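Side-chain contacts in alpha-L-rhamnosidase (Klebsiella oxytoca, PDB 4XHC), which hydrolyses alpha-L-rhamnosides as a two-domain enzyme of glycoside hydrolase family 78, releasing rhamnose, the sugar held in its pocket here: residues A209-D213 and P214-A218; A223-T226 and L227-M231; A535-I538 and R539-L543. All coordinates share one frame; numbering follows the deposited sequence.

Contact 1 of 3, residues A209-D213 and P214-A218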
loop_
_atom_site.group_PDB
_atom_site.type_symbol
_atom_site.label_atom_id
_atom_site.label_comp_id
_atom_site.label_asym_id
_atom_site.label_seq_id
_atom_site.Cartn_x
_atom_site.Cartn_y
_atom_site.Cartn_z
ATOM N N ALA A 209 -16.248 31.341 24.848
ATOM C CA ALA A 209 -15.491 31.901 25.960
ATOM C C ALA A 209 -15.883 33.365 26.205
ATOM O O ALA A 209 -16.137 34.112 25.269
ATOM C CB ALA A 209 -13.993 31.778 25.690
ATOM N N THR A 210 -15.915 33.759 27.474
ATOM C CA THR A 210 -16.245 35.129 27.869
ATOM C C THR A 210 -15.109 36.120 27.643
ATOM O O THR A 210 -15.355 37.265 27.293
ATOM C CB THR A 210 -16.587 35.182 29.365
ATOM O OG1 THR A 210 -17.686 34.307 29.611
ATOM C CG2 THR A 210 -16.948 36.613 29.824
ATOM N N THR A 211 -13.874 35.673 27.842
ATOM C CA THR A 211 -12.698 36.555 27.904
ATOM C C THR A 211 -12.727 37.727 26.916
ATOM O O THR A 211 -12.955 37.537 25.723
ATOM C CB THR A 211 -11.386 35.739 27.714
ATOM O OG1 THR A 211 -10.255 36.569 27.995
ATOM C CG2 THR A 211 -11.268 35.174 26.291
ATOM N N SER A 212 -12.481 38.937 27.413
ATOM C CA SER A 212 -12.403 40.121 26.549
ATOM C C SER A 212 -10.981 40.372 26.032
ATOM O O SER A 212 -10.710 41.394 25.409
ATOM C CB SER A 212 -12.916 41.361 27.294
ATOM O OG SER A 212 -12.095 41.641 28.410
ATOM N N ASP A 213 -10.079 39.432 26.288
ATOM C CA ASP A 213 -8.699 39.536 25.851
ATOM C C ASP A 213 -8.519 38.790 24.524
ATOM O O ASP A 213 -8.603 37.559 24.498
ATOM C CB ASP A 213 -7.797 38.924 26.921
ATOM C CG ASP A 213 -6.326 39.161 26.657
ATOM O OD1 ASP A 213 -5.863 39.000 25.500
ATOM O OD2 ASP A 213 -5.630 39.498 27.635
ATOM N N PRO A 214 -8.248 39.520 23.421
ATOM C CA PRO A 214 -8.203 38.853 22.106
ATOM C C PRO A 214 -7.137 37.754 21.984
ATOM O O PRO A 214 -7.338 36.790 21.249
ATOM C CB PRO A 214 -7.928 40.001 21.123
ATOM C CG PRO A 214 -7.313 41.078 21.947
ATOM C CD PRO A 214 -7.889 40.948 23.330
ATOM N N GLN A 215 -6.028 37.885 22.705
ATOM C CA GLN A 215 -4.956 36.899 22.607
ATOM C C GLN A 215 -5.292 35.600 23.349
ATOM O O GLN A 215 -4.898 34.517 22.916
ATOM C CB GLN A 215 -3.640 37.479 23.117
ATOM C CG GLN A 215 -2.432 36.746 22.558
ATOM C CD GLN A 215 -1.147 37.068 23.296
ATOM O OE1 GLN A 215 -1.005 38.138 23.913
ATOM N NE2 GLN A 215 -0.191 36.141 23.229
ATOM N N LEU A 216 -6.003 35.707 24.470
ATOM C CA LEU A 216 -6.499 34.524 25.170
ATOM C C LEU A 216 -7.606 33.818 24.379
ATOM O O LEU A 216 -7.726 32.591 24.435
ATOM C CB LEU A 216 -7.022 34.889 26.557
ATOM C CG LEU A 216 -6.012 35.385 27.584
ATOM C CD1 LEU A 216 -6.728 35.758 28.875
ATOM C CD2 LEU A 216 -4.932 34.344 27.855
ATOM N N ARG A 217 -8.423 34.593 23.665
ATOM C CA ARG A 217 -9.468 34.029 22.811
ATOM C C ARG A 217 -8.863 33.141 21.726
ATOM O O ARG A 217 -9.343 32.034 21.491
ATOM C CB ARG A 217 -10.323 35.135 22.180
ATOM C CG ARG A 217 -11.371 34.621 21.196
ATOM C CD ARG A 217 -12.355 35.702 20.740
ATOM N NE ARG A 217 -12.944 36.415 21.875
ATOM C CZ ARG A 217 -13.837 35.900 22.724
ATOM N NH1 ARG A 217 -14.285 34.655 22.585
ATOM N NH2 ARG A 217 -14.292 36.637 23.729
ATOM N N ALA A 218 -7.804 33.633 21.084
ATOM C CA ALA A 218 -7.105 32.892 20.029
ATOM C C ALA A 218 -6.514 31.577 20.545
ATOM O O ALA A 218 -6.574 30.554 19.866
ATOM C CB ALA A 218 -6.011 33.757 19.422
#

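Contact 2 of 3, residues A223-T226 and L227-M231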
loop_
_atom_site.group_PDB
_atom_site.type_symbol
_atom_site.label_atom_id
_atom_site.label_comp_id
_atom_site.label_asym_id
_atom_site.label_seq_id
_atom_site.Cartn_x
_atom_site.Cartn_y
_atom_site.Cartn_z
ATOM N N ALA A 223 -7.004 25.554 21.545
ATOM C CA ALA A 223 -7.156 24.539 22.589
ATOM C C ALA A 223 -8.380 23.663 22.370
ATOM O O ALA A 223 -8.297 22.447 22.422
ATOM C CB ALA A 223 -7.239 25.203 23.951
ATOM N N VAL A 224 -9.516 24.295 22.122
ATOM C CA VAL A 224 -10.768 23.572 21.934
ATOM C C VAL A 224 -10.687 22.616 20.747
ATOM O O VAL A 224 -11.154 21.482 20.847
ATOM C CB VAL A 224 -11.968 24.542 21.775
ATOM C CG1 VAL A 224 -13.229 23.800 21.344
ATOM C CG2 VAL A 224 -12.224 25.284 23.081
ATOM N N LEU A 225 -10.103 23.061 19.631
ATOM C CA LEU A 225 -9.950 22.193 18.449
ATOM C C LEU A 225 -9.059 21.004 18.773
ATOM O O LEU A 225 -9.316 19.890 18.309
ATOM C CB LEU A 225 -9.370 22.959 17.255
ATOM C CG LEU A 225 -9.110 22.149 15.971
ATOM C CD1 LEU A 225 -10.368 21.423 15.499
ATOM C CD2 LEU A 225 -8.543 23.041 14.864
ATOM N N THR A 226 -8.021 21.253 19.573
ATOM C CA THR A 226 -7.114 20.209 20.027
ATOM C C THR A 226 -7.871 19.121 20.764
ATOM O O THR A 226 -7.689 17.934 20.492
ATOM C CB THR A 226 -6.020 20.764 20.965
ATOM O OG1 THR A 226 -5.391 21.899 20.358
ATOM C CG2 THR A 226 -4.978 19.704 21.242
ATOM N N LEU A 227 -8.703 19.515 21.717
ATOM C CA LEU A 227 -9.462 18.536 22.488
ATOM C C LEU A 227 -10.433 17.791 21.578
ATOM O O LEU A 227 -10.562 16.573 21.669
ATOM C CB LEU A 227 -10.220 19.202 23.648
ATOM C CG LEU A 227 -11.119 18.261 24.463
ATOM C CD1 LEU A 227 -10.320 17.133 25.103
ATOM C CD2 LEU A 227 -11.878 19.045 25.518
ATOM N N GLN A 228 -11.111 18.533 20.710
ATOM C CA GLN A 228 -12.099 17.951 19.821
ATOM C C GLN A 228 -11.541 16.800 18.999
ATOM O O GLN A 228 -12.185 15.770 18.859
ATOM C CB GLN A 228 -12.650 19.008 18.883
ATOM C CG GLN A 228 -13.681 18.459 17.917
ATOM C CD GLN A 228 -14.400 19.556 17.178
ATOM O OE1 GLN A 228 -13.891 20.090 16.194
ATOM N NE2 GLN A 228 -15.591 19.906 17.651
ATOM N N ASN A 229 -10.351 16.977 18.450
ATOM C CA ASN A 229 -9.762 15.938 17.613
ATOM C C ASN A 229 -9.240 14.745 18.423
ATOM O O ASN A 229 -9.152 13.628 17.906
ATOM C CB ASN A 229 -8.679 16.517 16.690
ATOM C CG ASN A 229 -9.266 17.349 15.551
ATOM O OD1 ASN A 229 -10.477 17.368 15.338
ATOM N ND2 ASN A 229 -8.411 18.054 14.828
ATOM N N CYS A 230 -8.930 14.976 19.691
ATOM C CA CYS A 230 -8.499 13.908 20.581
ATOM C C CYS A 230 -9.680 13.093 21.140
ATOM O O CYS A 230 -9.509 11.936 21.524
ATOM C CB CYS A 230 -7.636 14.487 21.709
ATOM S SG CYS A 230 -5.939 14.862 21.201
ATOM N N MET A 231 -10.871 13.692 21.180
ATOM C CA MET A 231 -12.069 13.003 21.673
ATOM C C MET A 231 -12.685 12.096 20.611
ATOM O O MET A 231 -13.321 12.573 19.679
ATOM C CB MET A 231 -13.110 14.006 22.182
ATOM C CG MET A 231 -12.764 14.590 23.546
ATOM S SD MET A 231 -13.921 15.855 24.103
ATOM C CE MET A 231 -15.376 14.854 24.413
#

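Contact 3 of 3, residues A535-I538 and R539-L543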
loop_
_atom_site.group_PDB
_atom_site.type_symbol
_atom_site.label_atom_id
_atom_site.label_comp_id
_atom_site.label_asym_id
_atom_site.label_seq_id
_atom_site.Cartn_x
_atom_site.Cartn_y
_atom_site.Cartn_z
ATOM N N ALA A 535 -7.752 26.441 27.823
ATOM C CA ALA A 535 -9.202 26.556 27.750
ATOM C C ALA A 535 -9.851 26.448 29.142
ATOM O O ALA A 535 -10.757 27.219 29.471
ATOM C CB ALA A 535 -9.767 25.501 26.810
ATOM N N TRP A 536 -9.369 25.509 29.958
ATOM C CA TRP A 536 -9.874 25.342 31.325
ATOM C C TRP A 536 -9.519 26.543 32.201
ATOM O O TRP A 536 -10.393 27.121 32.838
ATOM C CB TRP A 536 -9.344 24.049 31.959
ATOM C CG TRP A 536 -9.885 23.777 33.342
ATOM C CD1 TRP A 536 -11.158 23.404 33.668
ATOM C CD2 TRP A 536 -9.168 23.854 34.571
ATOM N NE1 TRP A 536 -11.280 23.251 35.027
ATOM C CE2 TRP A 536 -10.067 23.517 35.604
ATOM C CE3 TRP A 536 -7.850 24.170 34.903
ATOM C CZ2 TRP A 536 -9.691 23.493 36.945
ATOM C CZ3 TRP A 536 -7.475 24.140 36.243
ATOM C CH2 TRP A 536 -8.396 23.806 37.244
ATOM N N PHE A 537 -8.243 26.917 32.223
ATOM C CA PHE A 537 -7.802 28.080 32.997
ATOM C C PHE A 537 -8.591 29.334 32.617
ATOM O O PHE A 537 -9.051 30.084 33.485
ATOM C CB PHE A 537 -6.308 28.351 32.791
ATOM C CG PHE A 537 -5.408 27.316 33.403
ATOM C CD1 PHE A 537 -5.461 27.044 34.765
ATOM C CD2 PHE A 537 -4.481 26.632 32.624
ATOM C CE1 PHE A 537 -4.625 26.095 35.331
ATOM C CE2 PHE A 537 -3.642 25.683 33.182
ATOM C CZ PHE A 537 -3.712 25.416 34.537
ATOM N N ILE A 538 -8.743 29.558 31.318
ATOM C CA ILE A 538 -9.382 30.767 30.834
ATOM C C ILE A 538 -10.852 30.782 31.242
ATOM O O ILE A 538 -11.344 31.790 31.747
ATOM C CB ILE A 538 -9.190 30.929 29.310
ATOM C CG1 ILE A 538 -7.727 31.281 29.021
ATOM C CG2 ILE A 538 -10.091 32.021 28.746
ATOM C CD1 ILE A 538 -7.298 31.000 27.602
ATOM N N ARG A 539 -11.533 29.654 31.061
ATOM C CA ARG A 539 -12.964 29.560 31.359
ATOM C C ARG A 539 -13.271 29.445 32.851
ATOM O O ARG A 539 -14.139 30.142 33.355
ATOM C CB ARG A 539 -13.592 28.386 30.604
ATOM C CG ARG A 539 -13.679 28.611 29.104
ATOM C CD ARG A 539 -13.769 27.305 28.339
ATOM N NE ARG A 539 -13.664 27.523 26.898
ATOM C CZ ARG A 539 -14.678 27.487 26.040
ATOM N NH1 ARG A 539 -15.917 27.229 26.441
ATOM N NH2 ARG A 539 -14.448 27.701 24.754
ATOM N N GLN A 540 -12.554 28.576 33.551
ATOM C CA GLN A 540 -12.797 28.326 34.974
ATOM C C GLN A 540 -12.420 29.510 35.860
ATOM O O GLN A 540 -13.107 29.773 36.836
ATOM C CB GLN A 540 -12.022 27.080 35.432
ATOM C CG GLN A 540 -12.364 26.579 36.829
ATOM C CD GLN A 540 -13.781 26.079 36.946
ATOM O OE1 GLN A 540 -14.378 25.612 35.980
ATOM N NE2 GLN A 540 -14.326 26.167 38.136
ATOM N N TYR A 541 -11.331 30.209 35.537
ATOM C CA TYR A 541 -10.871 31.349 36.348
ATOM C C TYR A 541 -11.259 32.707 35.769
ATOM O O TYR A 541 -10.913 33.750 36.329
ATOM C CB TYR A 541 -9.362 31.278 36.564
ATOM C CG TYR A 541 -8.953 30.088 37.395
ATOM C CD1 TYR A 541 -8.797 28.838 36.813
ATOM C CD2 TYR A 541 -8.735 30.205 38.770
ATOM C CE1 TYR A 541 -8.422 27.738 37.565
ATOM C CE2 TYR A 541 -8.361 29.111 39.528
ATOM C CZ TYR A 541 -8.207 27.882 38.914
ATOM O OH TYR A 541 -7.841 26.781 39.632
ATOM N N GLY A 542 -11.980 32.688 34.652
ATOM C CA GLY A 542 -12.477 33.912 34.034
ATOM C C GLY A 542 -11.360 34.882 33.703
ATOM O O GLY A 542 -11.455 36.068 34.001
ATOM N N LEU A 543 -10.305 34.377 33.077
ATOM C CA LEU A 543 -9.167 35.212 32.711
ATOM C C LEU A 543 -9.510 36.134 31.526
ATOM O O LEU A 543 -10.426 35.872 30.725
ATOM C CB LEU A 543 -7.950 34.337 32.383
ATOM C CG LEU A 543 -7.517 33.306 33.433
ATOM C CD1 LEU A 543 -6.238 32.605 33.008
ATOM C CD2 LEU A 543 -7.327 33.960 34.790
ATOM O OXT LEU A 543 -8.872 37.177 31.343
#

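Contact 1 of 3, residues A209-D213 and P214-A218
With chi1 at -172°, Asp-213 swings its carboxylate opposite its own backbone N and lays OD1 over the opening turn of the helix, while a bend at chi3 (-51°) folds Arg-217 back along the loop. OD1 accepts from Gln-215 N at 3.0 Å, nearly along its C-O axis, and more weakly from Leu-216 N at 3.5 Å. OD1 thus serves N-H groups of the first turn, which have no preceding helical turn to supply carbonyls, and a short carboxylate can reach them. OD2 forms a salt bridge with Lys-490 of helix 482-498. Pro-214 suits the first helical position, where no N-H is needed.

The Arg-217 guanidinium meets Ala-209 O at its edge, in plane: NH1 (3.3 Å) and NH2 (3.5 Å) both donate to this carbonyl, each bond weak. The methyl CG2 of Thr-211 lies over one guanidinium face, offset toward its rim. The other Thr-211 branch, OG1, touches Leu-216 CD1 at 3.7 Å; the two side chains cross at about a right angle. OG1 also accepts a weak bond from Asp-213 N and is hydrogen-bonded to Leu-543 O. Threonine suits the place because its methyl can lie on the guanidinium while its hydroxyl makes the hydrogen bonds. The bond from Gln-215 N closes an Asx turn, and Asp-213 is an aspartate N-cap, here starting helix 214-230.

Contact 2 of 3, residues A223-T226 and L227-M231
Leu-225 lays one methyl, CD1, against the side-chain amides of the next turn: 3.8 Å from Gln-228 OE1 and 4.0 Å from Asn-229 ND2. Its CG stands opposite the backbone N (chi1 178°), and chi2 of 55° turns the CD1 branch toward these groups, which the leucine meets at a slant. The NH2 groups of the two amides are bonded beyond the helix, Gln-228 NE2 to Ala-202 O and Asn-229 ND2 to His-102 O, and the methyl packs beside them. The aliphatic part of Gln-228 stays close to the backbone, with CB 3.5 Å from Val-224 O.

All of this lies on helix 214-230, in the six-hairpin glycosidase domain, whose family fold is an (alpha/alpha)6 barrel. Regular i to i+4 bonds tie the turns together, among them Gln-228 N to Val-224 O at 3.0 Å and Asn-229 N to Leu-225 O at 3.1 Å.

Thr-226 is buried and uses its hydroxyl twice: OG1 hydrogen-bonds to Val-222 O one turn back and to Phe-504 N. Chi1 of -51° puts OG1 beside the backbone N, where it can reach the preceding turn. Its own carbonyl accepts a weak bond from Cys-230 N and has Cys-230 SG at 3.6 Å; a small thiol fits beside this carbonyl.

Leu-227 touches the preceding turn only near its root, CB lying 3.7 Å from Val-224 O. Beyond CB it leads away, packing against Gln-253 and Val-256 of helix 247-259, a buried setting that suits a branched apolar side chain. Its carbonyl accepts from Met-231 N at 2.9 Å, just as Met-231 leaves helical geometry.

Contact 3 of 3, residues A535-I538 and R539-L543
The last turn of helix 534-540 closes the chain with the 6-to-1 bond of a Schellman motif: Leu-543 N donates to Ile-538 O at 3.1 Å, in the carbonyl plane and on a lone pair. Gly-542 makes the reversal with positive phi, a conformation that glycine adopts readily. The turn brings Leu-543 back over the helix, where its CD1 lies 4.5 Å from Ile-538 CG1, the apolar contact that usually accompanies this bond; Leu-543 CD1 also meets Phe-537 CB at 4.3 Å.

On another side of the turn, Trp-536 offers one indole face to two residues, being broad and flat enough to take both a methylene and a ring edge. Gln-540 CB sits over the five-membered ring, 4.0 Å from its centroid and 14° off the normal, a CH-pi contact. A bend at chi2 (65°) folds the rest of the glutamine along the indole, its amide only 19° from parallel to the ring. Tyr-541 points its edge at the six-membered ring in a T-shaped pair, centroids 5.6 Å apart. The tyrosine also lies side by side with Phe-537, Tyr-541 CE1 being 4.1 Å from Phe-537 CD1.

Arg-539 runs its extended methylenes past Ala-535 O and carries its charge to Asp-220 in a salt bridge and to Pro-207 O, a span that suits a long side chain. Arg-482 donates to Tyr-541 O and weakly to Gly-542 O. The helix end and the C-terminal carboxylate of Leu-543 would together concentrate negative potential here, which the positive charge of Arg-482 probably offsets.

In the fold
Contacts 1 and 2 lie at different levels of helix 214-230; their centres are 18 Å apart and their nearest atoms about 5 Å apart. Contact 3 joins both. Its centre is 10 Å from that of contact 1, where Leu-216 CD1 lies 3.6 Å from Leu-543 OXT, and 16 Å from that of contact 2, where Ala-223 CB meets Ala-535 CB at 3.8 Å and Val-224 CG2 lies 3.7 Å from Arg-539 NH2. Helix 534-540, near the C-terminus, thus packs against the side of helix 214-230. Contact 2 lies near the sugar, the Cys-230 side chain being about 9 Å from bound rhamnose; pocket residues His-528 and Trp-530 shortly precede contact 3 in sequence.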